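PDB 3K2G: resiniferatoxin-binding, phosphotriesterase-related protein from Rhodobacter sphaeroides 2.4.1, which probably hydrolyses phosphoric esters, as a zinc-binding TIM-barrel member of the phosphotriesterase family that binds two divalent metal ions per subunit. Local coordinates for residues Leu85-Ala90 with Met309-Tyr314; Pro211-Leu216 with Phe261-Met266; Phe268-Ala271 with Gln276-Ser279; Arg298-His303 with Arg349-Ala354; Ala320-His325 with Thr342-Asn347. All blocks are in the same frame, centred on the assembly; numbering follows the deposited sequence.

Interaction 1: residues Leu85-Ala90 with Met309-Tyr314; sequences LDLAIA and MMLTRY
Leu87 supplies more than half of the buried surface here, its two methyls meeting an apolar surface made by Leu311, Arg313 and Tyr314. With CG anti to the backbone N (chi1 178°), its side chain runs off helix 85-97 straight at the loop that follows strand 299-301. The two branches then divide the work. Leu87 CD1 lies 3.5 Å from Arg313 CB, touching the aliphatic root of the arginine, while Leu87 CD2 stands 3.7 Å from Leu311 CD1. The same Leu87 CD2 is 3.7 Å from Tyr314 CE2.

Arg313 crosses Leu87 at about a right angle. Its CG lies over the centre of the Tyr314 ring, and the bend at chi2 (82°) then carries the rest of the chain round, so that the guanidinium lies against Tyr314 CE1; arginine and tyrosine thus lie against each other where they meet the leucine. Ile63 of the second subunit packs on Arg313.

Between 85-90 and 309-314 the contact is carbon against carbon, hence dispersive and without a directional bond of its own; Glu91, which accepts from Arg313 N and Thr312 OG1, and Gln94, bonded to Thr312 OG1, supply polar bonds to the loop beside it.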
# COMPACT_ATOMS: atom_id res chain seq x y z
N LEU B 85 11.00 -43.19 -14.48
CA LEU B 85 11.18 -42.68 -15.83
C LEU B 85 9.93 -42.79 -16.70
O LEU B 85 9.64 -41.89 -17.49
CB LEU B 85 12.35 -43.41 -16.49
CG LEU B 85 13.04 -42.69 -17.65
CD1 LEU B 85 13.43 -41.28 -17.24
CD2 LEU B 85 14.28 -43.48 -18.04
N ASP B 86 9.20 -43.88 -16.56
CA ASP B 86 7.99 -44.06 -17.37
C ASP B 86 6.93 -43.02 -17.02
O ASP B 86 6.21 -42.55 -17.90
CB ASP B 86 7.44 -45.47 -17.20
CG ASP B 86 8.30 -46.51 -17.89
OD1 ASP B 86 8.34 -46.50 -19.14
OD2 ASP B 86 8.94 -47.32 -17.20
N LEU B 87 6.83 -42.67 -15.75
CA LEU B 87 5.86 -41.67 -15.30
C LEU B 87 6.28 -40.30 -15.81
O LEU B 87 5.45 -39.49 -16.25
CB LEU B 87 5.77 -41.66 -13.77
CG LEU B 87 4.81 -40.62 -13.15
CD1 LEU B 87 3.41 -40.82 -13.70
CD2 LEU B 87 4.82 -40.76 -11.64
N ALA B 88 7.58 -40.03 -15.75
CA ALA B 88 8.13 -38.76 -16.22
C ALA B 88 7.73 -38.60 -17.68
O ALA B 88 7.24 -37.54 -18.09
CB ALA B 88 9.65 -38.76 -16.09
N ILE B 89 7.91 -39.66 -18.46
CA ILE B 89 7.57 -39.62 -19.88
C ILE B 89 6.08 -39.34 -20.09
O ILE B 89 5.72 -38.55 -20.96
CB ILE B 89 7.94 -40.96 -20.57
CG1 ILE B 89 9.46 -41.06 -20.69
CG2 ILE B 89 7.27 -41.05 -21.94
CD1 ILE B 89 9.96 -42.42 -21.11
N ALA B 90 5.22 -39.98 -19.31
CA ALA B 90 3.78 -39.76 -19.45
C ALA B 90 3.42 -38.33 -19.03
O ALA B 90 2.61 -37.67 -19.69
CB ALA B 90 3.00 -40.77 -18.61
N MSE B 309 4.81 -35.47 -5.53
CA MSE B 309 3.48 -34.89 -5.33
C MSE B 309 3.15 -33.74 -6.26
O MSE B 309 2.02 -33.26 -6.28
CB MSE B 309 3.28 -34.46 -3.86
CG MSE B 309 4.04 -33.25 -3.40
SE MSE B 309 3.66 -32.93 -1.50
CE MSE B 309 1.89 -32.05 -1.65
N MSE B 310 4.11 -33.30 -7.06
CA MSE B 310 3.83 -32.21 -7.99
C MSE B 310 3.42 -32.76 -9.36
O MSE B 310 3.11 -32.00 -10.27
CB MSE B 310 5.04 -31.30 -8.12
CG MSE B 310 5.32 -30.47 -6.86
SE MSE B 310 6.90 -29.36 -6.99
CE MSE B 310 6.20 -28.00 -8.23
N LEU B 311 3.43 -34.09 -9.49
CA LEU B 311 3.03 -34.74 -10.73
C LEU B 311 1.53 -35.01 -10.65
O LEU B 311 1.01 -35.27 -9.55
CB LEU B 311 3.79 -36.06 -10.91
CG LEU B 311 5.31 -35.94 -11.00
CD1 LEU B 311 5.93 -37.33 -11.00
CD2 LEU B 311 5.69 -35.18 -12.26
N THR B 312 0.83 -34.96 -11.78
CA THR B 312 -0.61 -35.18 -11.78
C THR B 312 -0.97 -36.57 -11.24
O THR B 312 -1.99 -36.75 -10.56
CB THR B 312 -1.21 -34.98 -13.19
OG1 THR B 312 -0.83 -36.07 -14.04
CG2 THR B 312 -0.69 -33.68 -13.80
N ARG B 313 -0.11 -37.54 -11.52
CA ARG B 313 -0.31 -38.91 -11.04
C ARG B 313 -0.49 -38.95 -9.52
O ARG B 313 -1.17 -39.83 -8.99
CB ARG B 313 0.88 -39.77 -11.45
CG ARG B 313 1.23 -40.89 -10.48
CD ARG B 313 0.37 -42.11 -10.67
NE ARG B 313 0.77 -43.19 -9.76
CZ ARG B 313 0.21 -43.43 -8.58
NH1 ARG B 313 -0.78 -42.65 -8.15
NH2 ARG B 313 0.63 -44.44 -7.84
N TYR B 314 0.13 -38.00 -8.82
CA TYR B 314 0.03 -37.96 -7.37
C TYR B 314 -0.83 -36.82 -6.85
O TYR B 314 -0.67 -36.40 -5.70
CB TYR B 314 1.42 -37.88 -6.75
CG TYR B 314 2.24 -39.13 -6.95
CD1 TYR B 314 1.89 -40.32 -6.31
CD2 TYR B 314 3.34 -39.13 -7.81
CE1 TYR B 314 2.63 -41.49 -6.52
CE2 TYR B 314 4.08 -40.29 -8.03
CZ TYR B 314 3.72 -41.47 -7.38
OH TYR B 314 4.45 -42.61 -7.59

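Interaction 2: residues Pro211-Leu216 with Phe261-Met266; sequences PGWFRL and FDMIGM
The 2.8 Å bond from Phe214 N to Pro211 O closes the type I turn that carries Trp213, whose indole reaches across to Met263 and Met266. Those two residues, both modelled as selenomethionine, belong to a second turn, of type II, closed by Met266 N to Met263 O at 2.9 Å. Gly265 occupies this turn with a positive phi of 95°.

The far corner of the six-membered ring does the touching. Trp213 CH2 lies 3.5 Å from Met263 CE, which approaches obliquely, whereas Met266 CE arrives at the ring edge, close to the indole plane, 3.9 Å from Trp213 CH2. Met266 leaves its backbone with CG anti to N (chi1 173°) and stays extended before bending at chi3; it and the tryptophan come from opposite directions. The two methyl ends are modelled too close to each other, so their exact positions are doubtful; the burial of the indole corner by the pair is the safer conclusion.

From the pyrrole part of the indole, Trp213 NE1 donates to Gln276 O, which helps hold the orientation of the ring.

The metal site is close: Met263 lies about 4 Å from the zinc ligand His238 (side chains), whose ND1 is hydrogen-bonded to Asp262 OD1. Both segments are loops after barrel strands, 206-208 and 258-261; the first leads into helix 217-226, and in the second Phe261 and Ile264 pack on helix 280-292, Ile264 also on helix 321-332.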
# COMPACT_ATOMS: atom_id res chain seq x y z
N PRO B 211 17.62 -18.49 -2.75
CA PRO B 211 16.72 -18.63 -1.61
C PRO B 211 15.61 -17.58 -1.59
O PRO B 211 15.89 -16.46 -1.16
CB PRO B 211 17.62 -18.34 -0.40
CG PRO B 211 18.63 -17.39 -0.91
CD PRO B 211 18.80 -17.71 -2.37
N GLY B 212 14.64 -17.92 -2.40
CA GLY B 212 13.53 -17.00 -2.67
C GLY B 212 12.94 -16.11 -1.58
O GLY B 212 12.67 -14.91 -1.80
N TRP B 213 12.94 -16.72 -0.34
CA TRP B 213 12.29 -15.98 0.74
C TRP B 213 13.30 -15.04 1.36
O TRP B 213 13.02 -14.44 2.38
CB TRP B 213 11.71 -16.94 1.80
CG TRP B 213 10.45 -17.59 1.36
CD1 TRP B 213 9.18 -17.15 1.58
CD2 TRP B 213 10.33 -18.79 0.60
NE1 TRP B 213 8.27 -18.00 1.01
CE2 TRP B 213 8.95 -19.03 0.40
CE3 TRP B 213 11.26 -19.70 0.07
CZ2 TRP B 213 8.47 -20.13 -0.31
CZ3 TRP B 213 10.79 -20.80 -0.64
CH2 TRP B 213 9.41 -21.01 -0.82
N PHE B 214 14.48 -14.91 0.76
CA PHE B 214 15.47 -13.96 1.26
C PHE B 214 15.71 -12.94 0.15
O PHE B 214 14.99 -12.97 -0.85
CB PHE B 214 16.78 -14.67 1.65
CG PHE B 214 16.68 -15.45 2.94
CD1 PHE B 214 17.07 -14.88 4.15
CD2 PHE B 214 16.16 -16.74 2.94
CE1 PHE B 214 16.93 -15.58 5.35
CE2 PHE B 214 16.01 -17.45 4.13
CZ PHE B 214 16.39 -16.87 5.34
N ARG B 215 16.68 -12.04 0.30
CA ARG B 215 16.95 -11.03 -0.72
C ARG B 215 18.44 -10.94 -1.06
O ARG B 215 19.06 -9.89 -0.91
CB ARG B 215 16.47 -9.66 -0.22
CG ARG B 215 15.01 -9.62 0.21
CD ARG B 215 14.05 -9.56 -0.98
NE ARG B 215 12.66 -9.50 -0.55
CZ ARG B 215 11.91 -10.56 -0.29
NH1 ARG B 215 12.40 -11.78 -0.43
NH2 ARG B 215 10.66 -10.40 0.11
N LEU B 216 19.02 -12.05 -1.52
CA LEU B 216 20.44 -12.11 -1.85
C LEU B 216 20.75 -11.93 -3.34
O LEU B 216 21.91 -11.99 -3.75
CB LEU B 216 21.03 -13.45 -1.39
CG LEU B 216 21.00 -13.78 0.11
CD1 LEU B 216 21.52 -15.19 0.34
CD2 LEU B 216 21.86 -12.77 0.86
N PHE B 261 9.98 -16.91 -12.47
CA PHE B 261 8.88 -17.28 -11.59
C PHE B 261 8.62 -18.75 -11.92
O PHE B 261 7.66 -19.10 -12.61
CB PHE B 261 7.66 -16.40 -11.88
CG PHE B 261 7.83 -14.98 -11.41
CD1 PHE B 261 7.46 -14.61 -10.13
CD2 PHE B 261 8.43 -14.03 -12.24
CE1 PHE B 261 7.68 -13.31 -9.67
CE2 PHE B 261 8.65 -12.74 -11.79
CZ PHE B 261 8.27 -12.37 -10.50
N ASP B 262 9.52 -19.59 -11.43
CA ASP B 262 9.48 -21.03 -11.65
C ASP B 262 8.69 -21.81 -10.61
O ASP B 262 8.80 -23.03 -10.55
CB ASP B 262 10.91 -21.58 -11.69
CG ASP B 262 11.81 -20.96 -10.62
OD1 ASP B 262 11.38 -20.90 -9.44
OD2 ASP B 262 12.93 -20.54 -10.96
N MSE B 263 7.90 -21.13 -9.79
CA MSE B 263 7.13 -21.82 -8.77
C MSE B 263 5.63 -21.76 -8.98
O MSE B 263 4.84 -21.97 -8.05
CB MSE B 263 7.51 -21.28 -7.39
CG MSE B 263 8.93 -21.66 -6.99
SE MSE B 263 9.76 -20.61 -5.60
CE MSE B 263 8.46 -20.93 -4.18
N ILE B 264 5.24 -21.49 -10.22
CA ILE B 264 3.83 -21.41 -10.59
C ILE B 264 3.12 -22.71 -10.24
O ILE B 264 3.52 -23.78 -10.68
CB ILE B 264 3.65 -21.21 -12.09
CG1 ILE B 264 4.33 -19.91 -12.53
CG2 ILE B 264 2.17 -21.24 -12.44
CD1 ILE B 264 3.82 -18.67 -11.83
N GLY B 265 2.05 -22.60 -9.46
CA GLY B 265 1.29 -23.78 -9.09
C GLY B 265 1.71 -24.37 -7.75
O GLY B 265 0.94 -25.13 -7.16
N MSE B 266 2.90 -24.01 -7.29
CA MSE B 266 3.42 -24.50 -6.00
C MSE B 266 2.85 -23.68 -4.86
O MSE B 266 3.16 -22.50 -4.72
CB MSE B 266 4.95 -24.44 -5.96
CG MSE B 266 5.61 -24.78 -4.60
SE MSE B 266 7.51 -24.78 -4.81
CE MSE B 266 8.21 -23.76 -3.26

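Interaction 3: residues Phe268-Ala271 with Gln276-Ser279; sequences FFYA and QCPS
Three polar atoms of 276-279 gather round one carbonyl oxygen, Phe268 O, yet they differ in quality. Cys277 N is the clear donor: it lies 3.0 Å from Phe268 O, the N-H points at the oxygen with an angle of 167°, and the nitrogen sits nearly in line with the C=O bond. Gln276 NE2 comes within 3.2 Å of Phe268 O, but at a poor angle and without a hydrogen bond. Cys277 SG is also 3.2 Å from Phe268 O.

The strongest partner of the Gln276 amide is Arg329 of the second subunit, hydrogen-bonded to OE1; NE2 makes weak bonds to Cys277 O and Asp267 O. Bent at chi2 (73°), the side chain turns its amide back over the neighbouring strand, where Gln276 OE1 lies 3.4 Å from Phe269 CB. Amide and Phe269 ring are only 25° apart in plane, and Gln276 CB meets the ring at its edge.

On the other side of the strand pair, Cys277 SG makes an oblique sulfur-aromatic contact with Tyr270, 3.6 Å from its CE2 and 4.8 Å from the ring centroid. That ring also meets Phe74 and Phe306, both lining the pocket of the bound dithiol, which lies about 6 Å from the tyrosine side chain.

Phe269 and Gln276 form an antiparallel non-hydrogen-bonded pair. Strands 269-270 and 275-276 thus make a short beta hairpin within the loop after barrel strand 258-261, one of the loops bordering the metal-centre pocket of this TIM barrel.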
# COMPACT_ATOMS: atom_id res chain seq x y z
N PHE B 268 2.80 -25.01 -1.46
CA PHE B 268 3.12 -25.71 -0.22
C PHE B 268 3.64 -24.79 0.88
O PHE B 268 4.06 -23.66 0.61
CB PHE B 268 4.19 -26.79 -0.45
CG PHE B 268 3.97 -27.62 -1.68
CD1 PHE B 268 2.70 -28.08 -2.02
CD2 PHE B 268 5.05 -27.98 -2.48
CE1 PHE B 268 2.51 -28.90 -3.14
CE2 PHE B 268 4.87 -28.80 -3.60
CZ PHE B 268 3.60 -29.26 -3.93
N PHE B 269 3.61 -25.30 2.10
CA PHE B 269 4.16 -24.59 3.25
C PHE B 269 5.34 -25.46 3.66
O PHE B 269 5.17 -26.65 3.95
CB PHE B 269 3.17 -24.54 4.42
CG PHE B 269 3.76 -23.91 5.66
CD1 PHE B 269 4.09 -22.56 5.68
CD2 PHE B 269 4.03 -24.69 6.79
CE1 PHE B 269 4.70 -21.99 6.81
CE2 PHE B 269 4.64 -24.13 7.92
CZ PHE B 269 4.97 -22.78 7.93
N TYR B 270 6.54 -24.90 3.65
CA TYR B 270 7.72 -25.66 4.01
C TYR B 270 8.01 -25.59 5.50
O TYR B 270 8.69 -24.67 5.98
CB TYR B 270 8.92 -25.17 3.19
CG TYR B 270 8.83 -25.58 1.74
CD1 TYR B 270 8.96 -26.91 1.36
CD2 TYR B 270 8.55 -24.64 0.75
CE1 TYR B 270 8.82 -27.31 0.04
CE2 TYR B 270 8.41 -25.02 -0.58
CZ TYR B 270 8.55 -26.36 -0.93
OH TYR B 270 8.40 -26.78 -2.23
N ALA B 271 7.47 -26.56 6.24
CA ALA B 271 7.61 -26.63 7.69
C ALA B 271 9.04 -26.39 8.17
O ALA B 271 9.26 -25.69 9.15
CB ALA B 271 7.11 -27.98 8.19
N GLN B 276 6.07 -19.94 3.33
CA GLN B 276 4.89 -20.26 2.54
C GLN B 276 5.01 -19.81 1.09
O GLN B 276 5.36 -18.67 0.81
CB GLN B 276 3.67 -19.59 3.18
CG GLN B 276 2.37 -19.75 2.41
CD GLN B 276 1.80 -21.16 2.51
OE1 GLN B 276 1.56 -21.66 3.61
NE2 GLN B 276 1.58 -21.79 1.37
N CYS B 277 4.70 -20.72 0.17
CA CYS B 277 4.73 -20.39 -1.25
C CYS B 277 3.56 -19.47 -1.53
O CYS B 277 2.44 -19.73 -1.10
CB CYS B 277 4.59 -21.65 -2.10
SG CYS B 277 5.95 -22.80 -1.89
N PRO B 278 3.79 -18.39 -2.29
CA PRO B 278 2.74 -17.43 -2.64
C PRO B 278 1.74 -18.02 -3.61
O PRO B 278 2.01 -19.05 -4.23
CB PRO B 278 3.53 -16.28 -3.26
CG PRO B 278 4.60 -17.01 -4.00
CD PRO B 278 5.05 -18.07 -2.99
N SER B 279 0.59 -17.36 -3.75
CA SER B 279 -0.47 -17.82 -4.64
C SER B 279 -0.20 -17.37 -6.07
O SER B 279 0.51 -16.39 -6.29
CB SER B 279 -1.81 -17.25 -4.21
OG SER B 279 -1.87 -15.87 -4.51

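Interaction 4: residues Arg298-His303 with Arg349-Ala354; sequences RILLSH and RRVFDA
Arg350 is the first residue along 349-354 to meet the strand segment, approaching Arg298 with a methylene instead of its charge. Its CD stands at the edge of the Arg298 guanidinium, 4.1 Å from Arg298 NH1. Extended from CG to NE, the Arg350 chain carries its own guanidinium past the contact and turns it 77° against the plane of the other. The charged groups do not touch: Arg298 NH1 and Arg350 NE are 5.0 Å apart. Each is directed to its own acceptors, Arg298 NH2 to Gly256 O, Arg350 NH1 to Asn347 OD1 and Arg350 NH2 to Glu357 O. The backbone of Arg350 adds a bridge. A water lying in the plane of the Arg298 guanidinium accepts from Arg298 NH1 at 3.1 Å and can donate to Arg350 O at 3.3 Å.

Val351 follows with the apolar half of the contact. CG2, anti to the carbonyl carbon, faces both branches of Leu300, lying 3.7 Å from Leu300 CD1 and 4.0 Å from Leu300 CD2. Phe258 of the adjoining strand packs on Leu300 and Val351 as well, extending this apolar patch.

At Asp353 the backbone leaves the helix; its carboxylate is hydrogen-bonded by Ser25 OG and Ser355 OG, tying down the chain after the last turn of helix 337-352 beside barrel strand 299-301.

Two buried arginines can therefore share one patch: carbonyl and amide oxygens probably offset part of the cost of burying both charges, the water doing so for Arg298 alone, while leucine and valine supply the dispersive packing.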
# COMPACT_ATOMS: atom_id res chain seq x y z
N ARG B 298 12.14 -9.88 -19.52
CA ARG B 298 13.03 -10.50 -18.54
C ARG B 298 12.30 -11.53 -17.68
O ARG B 298 12.89 -12.17 -16.81
CB ARG B 298 13.62 -9.41 -17.64
CG ARG B 298 15.15 -9.39 -17.59
CD ARG B 298 15.77 -8.59 -18.72
NE ARG B 298 15.59 -9.21 -20.03
CZ ARG B 298 16.49 -9.99 -20.63
NH1 ARG B 298 16.22 -10.49 -21.82
NH2 ARG B 298 17.66 -10.25 -20.04
N ILE B 299 11.00 -11.71 -17.95
CA ILE B 299 10.19 -12.63 -17.17
C ILE B 299 10.10 -14.06 -17.71
O ILE B 299 9.77 -14.27 -18.88
CB ILE B 299 8.75 -12.08 -17.01
CG1 ILE B 299 8.81 -10.68 -16.38
CG2 ILE B 299 7.92 -13.03 -16.14
CD1 ILE B 299 7.47 -10.01 -16.24
N LEU B 300 10.40 -15.03 -16.84
CA LEU B 300 10.35 -16.45 -17.19
C LEU B 300 9.38 -17.18 -16.25
O LEU B 300 9.26 -16.81 -15.08
CB LEU B 300 11.74 -17.08 -17.07
CG LEU B 300 12.83 -16.51 -17.98
CD1 LEU B 300 14.15 -17.21 -17.72
CD2 LEU B 300 12.42 -16.68 -19.44
N LEU B 301 8.72 -18.21 -16.78
CA LEU B 301 7.73 -18.98 -16.02
C LEU B 301 7.95 -20.49 -16.08
O LEU B 301 8.27 -21.02 -17.13
CB LEU B 301 6.33 -18.71 -16.58
CG LEU B 301 5.84 -17.27 -16.78
CD1 LEU B 301 4.52 -17.31 -17.56
CD2 LEU B 301 5.66 -16.59 -15.45
N SER B 302 7.76 -21.18 -14.96
CA SER B 302 7.91 -22.63 -14.93
C SER B 302 7.31 -23.17 -13.62
O SER B 302 6.83 -22.37 -12.81
CB SER B 302 9.38 -23.02 -15.07
OG SER B 302 9.55 -24.03 -16.06
N HIS B 303 7.33 -24.49 -13.41
CA HIS B 303 6.77 -25.07 -12.18
C HIS B 303 7.81 -25.55 -11.17
O HIS B 303 7.51 -25.67 -9.97
CB HIS B 303 5.90 -26.31 -12.46
CG HIS B 303 5.01 -26.21 -13.66
ND1 HIS B 303 5.49 -26.33 -14.95
CD2 HIS B 303 3.67 -26.11 -13.77
CE1 HIS B 303 4.48 -26.31 -15.79
NE2 HIS B 303 3.36 -26.18 -15.10
N ARG B 349 13.80 -18.05 -25.64
CA ARG B 349 14.76 -17.95 -26.74
C ARG B 349 15.78 -16.86 -26.39
O ARG B 349 16.98 -17.03 -26.63
CB ARG B 349 14.04 -17.59 -28.05
CG ARG B 349 14.92 -17.69 -29.30
CD ARG B 349 14.14 -17.32 -30.55
NE ARG B 349 14.97 -17.41 -31.75
CZ ARG B 349 14.55 -17.06 -32.97
NH1 ARG B 349 13.32 -16.59 -33.15
NH2 ARG B 349 15.37 -17.18 -34.01
N ARG B 350 15.31 -15.75 -25.83
CA ARG B 350 16.20 -14.66 -25.44
C ARG B 350 17.26 -15.14 -24.46
O ARG B 350 18.38 -14.65 -24.45
CB ARG B 350 15.40 -13.52 -24.79
CG ARG B 350 14.57 -12.70 -25.76
CD ARG B 350 13.89 -11.54 -25.05
NE ARG B 350 13.40 -10.53 -25.99
CZ ARG B 350 12.11 -10.28 -26.22
NH1 ARG B 350 11.17 -10.97 -25.58
NH2 ARG B 350 11.77 -9.34 -27.10
N VAL B 351 16.90 -16.10 -23.61
CA VAL B 351 17.86 -16.62 -22.65
C VAL B 351 19.07 -17.22 -23.36
O VAL B 351 20.22 -17.02 -22.94
CB VAL B 351 17.23 -17.71 -21.75
CG1 VAL B 351 18.30 -18.34 -20.85
CG2 VAL B 351 16.11 -17.10 -20.91
N PHE B 352 18.81 -17.94 -24.44
CA PHE B 352 19.84 -18.63 -25.20
C PHE B 352 20.37 -17.89 -26.42
O PHE B 352 21.39 -18.27 -26.98
CB PHE B 352 19.30 -19.98 -25.68
CG PHE B 352 18.93 -20.91 -24.57
CD1 PHE B 352 19.90 -21.71 -23.97
CD2 PHE B 352 17.61 -21.02 -24.14
CE1 PHE B 352 19.57 -22.61 -22.96
CE2 PHE B 352 17.26 -21.92 -23.12
CZ PHE B 352 18.24 -22.72 -22.54
N ASP B 353 19.68 -16.83 -26.83
CA ASP B 353 20.06 -16.10 -28.03
C ASP B 353 20.15 -14.60 -27.83
O ASP B 353 19.13 -13.92 -27.72
CB ASP B 353 19.05 -16.41 -29.13
CG ASP B 353 19.55 -16.04 -30.50
OD1 ASP B 353 20.19 -14.97 -30.63
OD2 ASP B 353 19.29 -16.81 -31.45
N ALA B 354 21.37 -14.06 -27.82
CA ALA B 354 21.56 -12.63 -27.63
C ALA B 354 21.11 -11.80 -28.84
O ALA B 354 20.98 -10.58 -28.73
CB ALA B 354 23.02 -12.34 -27.31
O HOH W 1 18.79 -11.72 -22.99

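Interaction 5: residues Ala320-His325 with Thr342-Asn347; sequences AFVTKH and TLMVTN
Met344, modelled as selenomethionine, leans its selenium and terminal methyl against Val322 between helices 321-332 and 337-352. Its three torsions all have the same sign and similar size: CG starts beside the backbone N (chi1 -58°), chi2 turns again at -54°, and chi3 follows in the same sense. The chain is curled by these turns, and it presents SE and CE together to one branch of the valine. Met344 SE and Met344 CE are each 3.9 Å from Val322 CG1.

Val322 offers that branch because CG1 is anti to the backbone N (chi1 165°), projecting toward the other helix; CG2, turned elsewhere, packs on Ile264. Thr323 lies at the margin, its OG1 4.2 Å from Met344 CE, a van der Waals distance.

Segment 342-347 contains a wider pi-type turn, seen directly in the 2.7 Å bond from Asn347 N to Thr342 O. Leu301 of the barrel strand and Leu327 also pack on Met344, while Val322 N donates to His303 NE2.

The contact thus rests on a polarisable selenium, or sulfur in the natural residue, and a methyl against a branched aliphatic group: cohesive, but with little directional preference.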
# COMPACT_ATOMS: atom_id res chain seq x y z
N ALA B 320 2.02 -29.41 -17.47
CA ALA B 320 1.18 -28.66 -18.40
C ALA B 320 0.32 -27.60 -17.72
O ALA B 320 -0.52 -26.97 -18.35
CB ALA B 320 0.28 -29.62 -19.19
N PHE B 321 0.55 -27.40 -16.43
CA PHE B 321 -0.22 -26.44 -15.64
C PHE B 321 0.01 -24.98 -16.06
O PHE B 321 -0.95 -24.23 -16.24
CB PHE B 321 0.12 -26.62 -14.16
CG PHE B 321 -0.73 -25.80 -13.24
CD1 PHE B 321 -2.04 -26.19 -12.94
CD2 PHE B 321 -0.24 -24.62 -12.69
CE1 PHE B 321 -2.83 -25.42 -12.10
CE2 PHE B 321 -1.02 -23.84 -11.85
CZ PHE B 321 -2.33 -24.24 -11.55
N VAL B 322 1.26 -24.57 -16.19
CA VAL B 322 1.55 -23.20 -16.59
C VAL B 322 0.82 -22.85 -17.88
O VAL B 322 0.13 -21.83 -17.95
CB VAL B 322 3.06 -22.98 -16.77
CG1 VAL B 322 3.33 -21.67 -17.52
CG2 VAL B 322 3.74 -22.93 -15.41
N THR B 323 0.95 -23.72 -18.87
CA THR B 323 0.32 -23.53 -20.17
C THR B 323 -1.20 -23.58 -20.18
O THR B 323 -1.85 -22.74 -20.80
CB THR B 323 0.80 -24.59 -21.19
OG1 THR B 323 2.23 -24.55 -21.28
CG2 THR B 323 0.21 -24.31 -22.56
N LYS B 324 -1.76 -24.57 -19.50
CA LYS B 324 -3.20 -24.75 -19.49
C LYS B 324 -3.96 -23.89 -18.49
O LYS B 324 -5.09 -23.48 -18.75
CB LYS B 324 -3.51 -26.23 -19.21
CG LYS B 324 -4.95 -26.64 -19.53
CD LYS B 324 -5.30 -27.98 -18.91
CE LYS B 324 -4.32 -29.08 -19.29
NZ LYS B 324 -4.71 -30.36 -18.65
N HIS B 325 -3.35 -23.58 -17.36
CA HIS B 325 -4.05 -22.82 -16.35
C HIS B 325 -3.49 -21.45 -15.98
O HIS B 325 -4.26 -20.51 -15.78
CB HIS B 325 -4.21 -23.70 -15.10
CG HIS B 325 -4.98 -24.96 -15.36
ND1 HIS B 325 -6.35 -24.97 -15.55
CD2 HIS B 325 -4.58 -26.24 -15.50
CE1 HIS B 325 -6.75 -26.21 -15.79
NE2 HIS B 325 -5.70 -27.00 -15.76
N THR B 342 5.28 -14.00 -25.67
CA THR B 342 6.58 -13.48 -25.26
C THR B 342 7.14 -14.26 -24.06
O THR B 342 8.32 -14.59 -24.00
CB THR B 342 6.48 -11.98 -24.89
OG1 THR B 342 6.18 -11.22 -26.06
CG2 THR B 342 7.79 -11.48 -24.29
N LEU B 343 6.26 -14.56 -23.11
CA LEU B 343 6.65 -15.28 -21.91
C LEU B 343 7.07 -16.72 -22.14
O LEU B 343 8.07 -17.17 -21.58
CB LEU B 343 5.51 -15.24 -20.88
CG LEU B 343 5.18 -13.85 -20.34
CD1 LEU B 343 3.90 -13.89 -19.52
CD2 LEU B 343 6.34 -13.36 -19.49
N MSE B 344 6.33 -17.45 -22.98
CA MSE B 344 6.62 -18.86 -23.23
C MSE B 344 7.51 -19.21 -24.41
O MSE B 344 7.96 -20.36 -24.52
CB MSE B 344 5.31 -19.64 -23.38
CG MSE B 344 4.39 -19.53 -22.17
SE MSE B 344 5.22 -20.00 -20.48
CE MSE B 344 5.43 -21.90 -20.82
N VAL B 345 7.75 -18.26 -25.30
CA VAL B 345 8.57 -18.54 -26.48
C VAL B 345 9.70 -17.54 -26.66
O VAL B 345 10.88 -17.91 -26.63
CB VAL B 345 7.71 -18.53 -27.78
CG1 VAL B 345 8.61 -18.79 -28.99
CG2 VAL B 345 6.62 -19.59 -27.70
N THR B 346 9.34 -16.28 -26.84
CA THR B 346 10.35 -15.25 -27.06
C THR B 346 11.36 -15.11 -25.93
O THR B 346 12.57 -15.10 -26.18
CB THR B 346 9.69 -13.88 -27.33
OG1 THR B 346 8.59 -14.04 -28.24
CG2 THR B 346 10.70 -12.92 -27.96
N ASN B 347 10.90 -15.01 -24.69
CA ASN B 347 11.83 -14.87 -23.58
C ASN B 347 12.75 -16.08 -23.43
O ASN B 347 13.95 -15.91 -23.24
CB ASN B 347 11.10 -14.55 -22.28
CG ASN B 347 10.57 -13.13 -22.25
OD1 ASN B 347 10.85 -12.34 -23.17
ND2 ASN B 347 9.83 -12.78 -21.21

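Following the chain, interaction 1 opens on helix 85-97 and closes only at the loop 309-314, a long excursion that contains interactions 2 and 3 in series. Interaction 2 joins the loops after strands 206-208 and 258-261, and interaction 3 folds the hairpin that comes next; Trp213 and Gln276 connect the two. Interaction 4 starts at 298-303, before interaction 1 has closed, and ends at 349-354, packing the last helix on strand 299-301, so these two cross. Interaction 5 lies within the span of interaction 4 and pairs two helices; Asn347, bonded to Ile299 O, and His303, bonded to Val322 N, join interactions 4 and 5. Interactions 1, 3 and 5 also touch the second subunit.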